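Local coordinates for protein pyroglutatmate porin OpdO (Pseudomonas aeruginosa, PDB 3SZV) that probably acts as an outer-membrane porin of the OprD family, a beta-barrel channel for the passage of small carboxylates such as pyroglutamate, at residues D216-T221 with P285-A290. Numbering follows the deposited sequence.
Sequences DIYRQT and PYPYIA. With C8E ((hydroxyethyloxy)tri(ethyloxy)octane), chain I.
Tyr218 carries CG between its backbone N and carbonyl carbon (chi1 72°), and two residues on, Gln220 has CG anti to the backbone N (chi1 -171°) with the chain extended beyond it; both side chains leave the same side of the strand and meet Pro287. The phenol of Tyr218 lies against the proline, whose CB sits over one ring face, offset toward the rim, in a CH-pi contact 4.0 Å from the ring centroid. Farther out, Tyr218 OH reaches the backbone, 3.4 Å from Tyr288 CA. Gln220 meets the same loop residue with its polar end: NE2 gives a weak, bent hydrogen bond to Pro287 O (3.3 Å, 140° at the hydrogen), and a water lies within hydrogen-bonding distance of both Gln220 OE1 (2.8 Å) and that carbonyl oxygen. The side chain crosses that of Tyr286 at about a right angle, with NE2 3.4 Å from Tyr286 CE1. Away from this interface, Arg219 lays CB against the alkyl chain of a bound detergent and pairs with Asp249 by a salt bridge. The contact thus joins the inner side of the barrel wall to a loop folded into the barrel: strand 218-230, entered through a classic beta bulge at Ile217 and Tyr218 opposite Leu214, faces the loop between strands 271-281 and 311-320, while Ala246 of strand 236-248 touches both Gln220 and Pro287, and Ala182 of strand 180-182 packs on Tyr218.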
# COMPACT_ATOMS: atom_id res chain seq x y z
N ASP A 216 12.41 3.92 -18.80
CA ASP A 216 12.82 2.82 -19.68
C ASP A 216 11.88 1.62 -19.64
O ASP A 216 12.19 0.58 -20.24
CB ASP A 216 14.26 2.40 -19.40
CG ASP A 216 15.24 3.54 -19.56
OD1 ASP A 216 15.25 4.17 -20.65
OD2 ASP A 216 15.98 3.83 -18.60
N ILE A 217 10.75 1.75 -18.96
CA ILE A 217 9.73 0.70 -18.98
C ILE A 217 8.37 1.25 -19.39
O ILE A 217 7.89 0.96 -20.48
CB ILE A 217 9.63 -0.09 -17.66
CG1 ILE A 217 11.01 -0.65 -17.28
CG2 ILE A 217 8.62 -1.23 -17.82
CD1 ILE A 217 11.00 -1.42 -15.95
N TYR A 218 7.76 2.08 -18.54
CA TYR A 218 6.43 2.57 -18.86
C TYR A 218 6.14 3.99 -18.37
O TYR A 218 6.81 4.50 -17.46
CB TYR A 218 5.35 1.60 -18.34
CG TYR A 218 5.16 1.58 -16.83
CD1 TYR A 218 4.47 2.60 -16.18
CD2 TYR A 218 5.65 0.53 -16.05
CE1 TYR A 218 4.28 2.59 -14.79
CE2 TYR A 218 5.48 0.51 -14.65
CZ TYR A 218 4.80 1.54 -14.04
OH TYR A 218 4.63 1.50 -12.67
N ARG A 219 5.14 4.61 -18.98
CA ARG A 219 4.55 5.85 -18.51
C ARG A 219 3.12 5.52 -18.11
O ARG A 219 2.45 4.73 -18.79
CB ARG A 219 4.53 6.91 -19.61
CG ARG A 219 5.89 7.25 -20.20
CD ARG A 219 5.74 8.13 -21.46
NE ARG A 219 7.03 8.36 -22.09
CZ ARG A 219 7.21 9.14 -23.15
NH1 ARG A 219 6.19 9.78 -23.69
NH2 ARG A 219 8.43 9.30 -23.66
N GLN A 220 2.62 6.14 -17.05
CA GLN A 220 1.26 5.87 -16.61
C GLN A 220 0.63 7.13 -16.04
O GLN A 220 1.27 7.88 -15.31
CB GLN A 220 1.26 4.76 -15.56
CG GLN A 220 -0.11 4.23 -15.17
CD GLN A 220 0.01 3.06 -14.24
OE1 GLN A 220 0.77 3.11 -13.28
NE2 GLN A 220 -0.71 1.97 -14.52
N THR A 221 -0.64 7.36 -16.38
CA THR A 221 -1.41 8.46 -15.82
C THR A 221 -2.67 7.90 -15.20
O THR A 221 -3.28 6.99 -15.76
CB THR A 221 -1.76 9.48 -16.90
OG1 THR A 221 -0.54 10.00 -17.44
CG2 THR A 221 -2.60 10.64 -16.33
N PRO A 285 -1.19 -6.27 -19.39
CA PRO A 285 -1.80 -6.26 -18.06
C PRO A 285 -1.47 -4.94 -17.36
O PRO A 285 -0.72 -4.11 -17.89
CB PRO A 285 -1.12 -7.43 -17.36
CG PRO A 285 0.27 -7.40 -17.93
CD PRO A 285 0.07 -7.03 -19.40
N TYR A 286 -2.03 -4.74 -16.17
CA TYR A 286 -1.83 -3.48 -15.46
C TYR A 286 -0.41 -3.34 -14.94
O TYR A 286 0.04 -4.15 -14.14
CB TYR A 286 -2.79 -3.42 -14.30
CG TYR A 286 -2.79 -2.10 -13.56
CD1 TYR A 286 -3.36 -0.97 -14.14
CD2 TYR A 286 -2.25 -1.99 -12.28
CE1 TYR A 286 -3.41 0.24 -13.47
CE2 TYR A 286 -2.29 -0.76 -11.60
CZ TYR A 286 -2.88 0.34 -12.21
OH TYR A 286 -2.96 1.56 -11.58
N PRO A 287 0.31 -2.30 -15.38
CA PRO A 287 1.69 -2.19 -14.93
C PRO A 287 1.80 -1.48 -13.59
O PRO A 287 1.02 -0.57 -13.29
CB PRO A 287 2.35 -1.35 -16.03
CG PRO A 287 1.24 -0.49 -16.54
CD PRO A 287 -0.01 -1.35 -16.47
N TYR A 288 2.77 -1.93 -12.80
CA TYR A 288 3.14 -1.29 -11.54
C TYR A 288 4.50 -1.80 -11.14
O TYR A 288 4.97 -2.80 -11.67
CB TYR A 288 2.11 -1.55 -10.43
CG TYR A 288 1.70 -2.97 -10.10
CD1 TYR A 288 2.13 -3.59 -8.93
CD2 TYR A 288 0.79 -3.66 -10.91
CE1 TYR A 288 1.70 -4.86 -8.59
CE2 TYR A 288 0.34 -4.93 -10.56
CZ TYR A 288 0.81 -5.52 -9.40
OH TYR A 288 0.38 -6.76 -9.01
N ILE A 289 5.12 -1.13 -10.18
CA ILE A 289 6.44 -1.54 -9.72
C ILE A 289 6.36 -2.91 -9.05
O ILE A 289 5.56 -3.14 -8.14
CB ILE A 289 7.00 -0.48 -8.77
CG1 ILE A 289 7.39 0.77 -9.56
CG2 ILE A 289 8.21 -1.02 -8.03
CD1 ILE A 289 7.57 2.00 -8.71
N ALA A 290 7.17 -3.86 -9.53
CA ALA A 290 7.17 -5.20 -8.96
C ALA A 290 7.50 -5.14 -7.47
O ALA A 290 8.43 -4.42 -7.07
CB ALA A 290 8.18 -6.11 -9.69
C4 C8E I . 1.23 8.51 -19.16
C5 C8E I . 2.24 9.65 -19.06
C6 C8E I . 3.01 9.53 -17.75
C7 C8E I . 4.47 9.94 -17.91
C8 C8E I . 4.66 11.44 -18.01
O9 C8E I . 5.87 11.80 -17.37
C10 C8E I . 5.84 11.58 -15.97
C11 C8E I . 6.19 12.92 -15.34
O12 C8E I . 6.12 12.92 -13.93
C13 C8E I . 6.90 13.99 -13.44
C14 C8E I . 7.52 13.66 -12.08
O15 C8E I . 8.02 14.85 -11.52
C16 C8E I . 9.14 14.66 -10.69
C17 C8E I . 8.72 14.83 -9.23
O18 C8E I . 9.83 14.82 -8.36
C19 C8E I . 9.82 15.89 -7.44
C20 C8E I . 9.97 15.35 -6.02
O21 C8E I . 11.22 15.73 -5.49
O HOH W 1 0.75 1.43 -11.09